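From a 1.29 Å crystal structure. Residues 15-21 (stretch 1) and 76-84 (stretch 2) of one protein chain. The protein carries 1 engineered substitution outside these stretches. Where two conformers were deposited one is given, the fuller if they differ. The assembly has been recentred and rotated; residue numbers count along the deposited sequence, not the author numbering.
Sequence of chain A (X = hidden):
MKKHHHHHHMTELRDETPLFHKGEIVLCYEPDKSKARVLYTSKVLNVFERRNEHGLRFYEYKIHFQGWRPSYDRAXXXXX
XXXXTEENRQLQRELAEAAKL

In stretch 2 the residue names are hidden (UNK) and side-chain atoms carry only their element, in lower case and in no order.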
# COMPACT_ATOMS: atom_id res chain seq x y z
N ASP A 15 -10.09 12.89 11.32
CA ASP A 15 -8.66 12.75 10.98
C ASP A 15 -8.30 11.28 10.87
O ASP A 15 -8.69 10.46 11.71
CB ASP A 15 -7.75 13.30 12.08
CG ASP A 15 -7.65 14.82 12.12
OD1 ASP A 15 -7.97 15.52 11.14
OD2 ASP A 15 -7.16 15.29 13.18
N GLU A 16 -7.51 10.96 9.86
CA GLU A 16 -6.77 9.71 9.86
C GLU A 16 -5.63 9.78 10.86
O GLU A 16 -5.19 10.85 11.27
CB GLU A 16 -6.14 9.42 8.50
CG GLU A 16 -7.11 9.08 7.37
CD GLU A 16 -6.39 8.62 6.10
OE1 GLU A 16 -5.15 8.63 6.05
OE2 GLU A 16 -7.09 8.23 5.14
N THR A 17 -5.16 8.60 11.23
CA THR A 17 -3.91 8.43 11.96
C THR A 17 -2.89 7.86 10.97
O THR A 17 -3.26 7.04 10.14
CB THR A 17 -4.12 7.43 13.12
OG1 THR A 17 -5.10 7.97 14.02
CG2 THR A 17 -2.83 7.17 13.86
N PRO A 18 -1.63 8.30 11.04
CA PRO A 18 -0.65 7.67 10.16
C PRO A 18 -0.35 6.27 10.64
O PRO A 18 -0.13 6.06 11.83
CB PRO A 18 0.57 8.58 10.29
CG PRO A 18 0.45 9.19 11.65
CD PRO A 18 -1.02 9.29 11.95
N LEU A 19 -0.36 5.32 9.72
CA LEU A 19 -0.34 3.90 10.09
C LEU A 19 0.92 3.18 9.67
O LEU A 19 1.18 2.07 10.13
CB LEU A 19 -1.54 3.19 9.50
CG LEU A 19 -2.90 3.68 9.99
CD1 LEU A 19 -4.00 2.82 9.40
CD2 LEU A 19 -2.98 3.68 11.51
N PHE A 20 1.69 3.81 8.79
CA PHE A 20 2.94 3.25 8.26
C PHE A 20 4.01 4.32 8.29
O PHE A 20 3.70 5.51 8.32
CB PHE A 20 2.73 2.73 6.82
CG PHE A 20 1.59 1.76 6.69
CD1 PHE A 20 1.78 0.40 6.93
CD2 PHE A 20 0.33 2.19 6.35
CE1 PHE A 20 0.73 -0.47 6.82
CE2 PHE A 20 -0.72 1.32 6.25
CZ PHE A 20 -0.53 -0.01 6.48
N HIS A 21 5.27 3.90 8.27
CA HIS A 21 6.39 4.83 8.40
C HIS A 21 7.39 4.69 7.27
O HIS A 21 7.51 3.64 6.64
CB HIS A 21 7.09 4.66 9.75
CG HIS A 21 7.68 3.30 9.96
ND1 HIS A 21 7.00 2.28 10.60
CD2 HIS A 21 8.89 2.79 9.61
CE1 HIS A 21 7.77 1.20 10.63
NE2 HIS A 21 8.92 1.48 10.04
N UNK A 76 -0.09 6.28 -2.56
CA UNK A 76 -1.34 5.58 -2.25
C UNK A 76 -1.88 5.94 -0.87
O UNK A 76 -1.20 6.54 -0.05
c UNK A 76 -0.65 3.60 -3.68
c UNK A 76 -1.16 4.04 -2.31
c UNK A 76 -0.23 3.54 -1.21
N UNK A 77 -3.13 5.56 -0.65
CA UNK A 77 -3.80 5.72 0.65
C UNK A 77 -3.62 4.48 1.52
O UNK A 77 -3.30 3.40 1.03
n UNK A 77 -6.13 8.70 1.78
n UNK A 77 -8.01 9.49 2.84
c UNK A 77 -5.23 8.55 0.63
c UNK A 77 -5.30 6.02 0.47
c UNK A 77 -5.59 7.34 -0.23
n UNK A 77 -7.62 10.02 0.64
c UNK A 77 -7.25 9.40 1.75
N UNK A 78 -3.82 4.63 2.81
CA UNK A 78 -3.58 3.55 3.76
C UNK A 78 -4.44 2.34 3.47
O UNK A 78 -4.09 1.20 3.79
c UNK A 78 -3.81 4.02 5.22
N UNK A 79 -5.58 2.58 2.84
CA UNK A 79 -6.58 1.52 2.69
C UNK A 79 -6.07 0.37 1.82
O UNK A 79 -6.56 -0.75 1.91
c UNK A 79 -8.47 3.12 2.98
o UNK A 79 -7.58 2.66 0.81
c UNK A 79 -7.87 2.07 2.08
N UNK A 80 -5.09 0.64 0.97
CA UNK A 80 -4.59 -0.40 0.06
C UNK A 80 -3.33 -1.07 0.58
O UNK A 80 -2.77 -1.95 -0.08
c UNK A 80 -4.37 0.13 -1.37
c UNK A 80 -3.24 1.14 -1.44
c UNK A 80 -5.67 0.73 -1.93
N UNK A 81 -2.91 -0.68 1.78
CA UNK A 81 -1.68 -1.20 2.39
C UNK A 81 -1.97 -2.16 3.53
O UNK A 81 -2.93 -2.00 4.28
c UNK A 81 0.41 0.18 0.73
c UNK A 81 -0.82 -0.04 2.90
c UNK A 81 0.55 2.00 2.47
c UNK A 81 -0.33 0.93 1.82
N UNK A 82 -1.11 -3.16 3.65
CA UNK A 82 -1.12 -4.12 4.75
C UNK A 82 0.24 -4.20 5.41
O UNK A 82 1.27 -4.12 4.75
c UNK A 82 -2.91 -5.73 3.72
c UNK A 82 -3.97 -5.48 4.79
c UNK A 82 -1.50 -5.51 4.26
c UNK A 82 -3.06 -7.12 3.13
N UNK A 83 0.21 -4.39 6.72
CA UNK A 83 1.43 -4.67 7.48
C UNK A 83 2.07 -5.99 7.05
O UNK A 83 1.39 -6.92 6.65
c UNK A 83 1.88 -2.48 9.76
c UNK A 83 1.10 -4.73 8.98
n UNK A 83 2.70 -0.29 10.53
c UNK A 83 0.69 -3.39 9.58
c UNK A 83 1.49 -1.11 10.27
N UNK A 84 3.40 -6.02 7.15
CA UNK A 84 4.22 -7.15 6.67
C UNK A 84 4.29 -8.29 7.69
O UNK A 84 5.37 -8.76 8.05
c UNK A 84 5.62 -6.64 6.35
c UNK A 84 6.44 -7.64 5.56
o UNK A 84 5.85 -8.53 4.91
o UNK A 84 7.69 -7.51 5.61
O HOH W 1 -4.38 7.35 3.67

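Position 76 has three side-chain carbons, one bonded to CA and carrying the other two. This fork directly on CB, with no heteroatom, is Val76; it lies out of reach of stretch 1.

At position 77 three carbons run to a nitrogen, followed by a carbon bearing two more nitrogens. That planar end group is a guanidinium, so the residue is Arg77. Its CB points sideways, but chi1, chi2 and chi3 are all m, and the folded chain brings NH2 to 2.8 Å from Glu16 OE2. The N-H...acceptor angle of 175° is nearly linear and the carboxylate oxygen lies at the guanidinium edge, near its plane: a hydrogen bond within a salt bridge.

Position 78 has a single side-chain carbon, hence Ala78. Its CB points toward stretch 1, 4.2 Å from Phe20 CE2 and 4.4 Å from Leu19 CD1.

Position 79 shows one carbon carrying an oxygen and a second carbon, the pattern of Thr79. Its CB points away from stretch 1.

Position 80 repeats the three-carbon fork of 76 and is Val80, again out of reach. Its N donates to Arg77 O at 3.3 Å, within the turn that contains the 3-10 segment 78-80.

Position 81 has four carbons, forked at the second: Leu81, since isoleucine would branch at the first. CB lies 3.6 Å from Phe20 CZ, while CD1 sits over one ring face, 4.3 Å from the centroid and 26° off the normal, a CH-pi contact. Leu81 N donates to Ala78 O at 3.0 Å.

Position 82 has the same four-carbon fork and is Leu82. Its CB points away; the backbone makes the approach, with Leu82 C 4.0 Å from Phe20 CE1.

Position 83 carries four carbons in a row ending in nitrogen, which identifies Lys83. CB points sideways, but the end of the chain comes nearer: CE lies 3.6 Å from Phe20 CE1, and NZ donates a 2.8 Å hydrogen bond to Leu19 O.

Position 84 has two carbons, the second bearing two oxygens: Asp84, beyond reach of stretch 1.

The contact, burying 404 Å² over both sides, combines an apolar centre with polar anchors. Phe20, the residue most covered, packs against Ala78, Leu81 and the aliphatic part of Lys83. The Glu16-Arg77 salt bridge and the Lys83-Leu19 hydrogen bond tie the stretches together. Water 1 reinforces the former, donating to Glu16 OE1 (2.8 Å) while accepting from Arg77 NE and Ala78 N (both 2.9 Å).

Stretch 2 (76-84) VRATVLLKD
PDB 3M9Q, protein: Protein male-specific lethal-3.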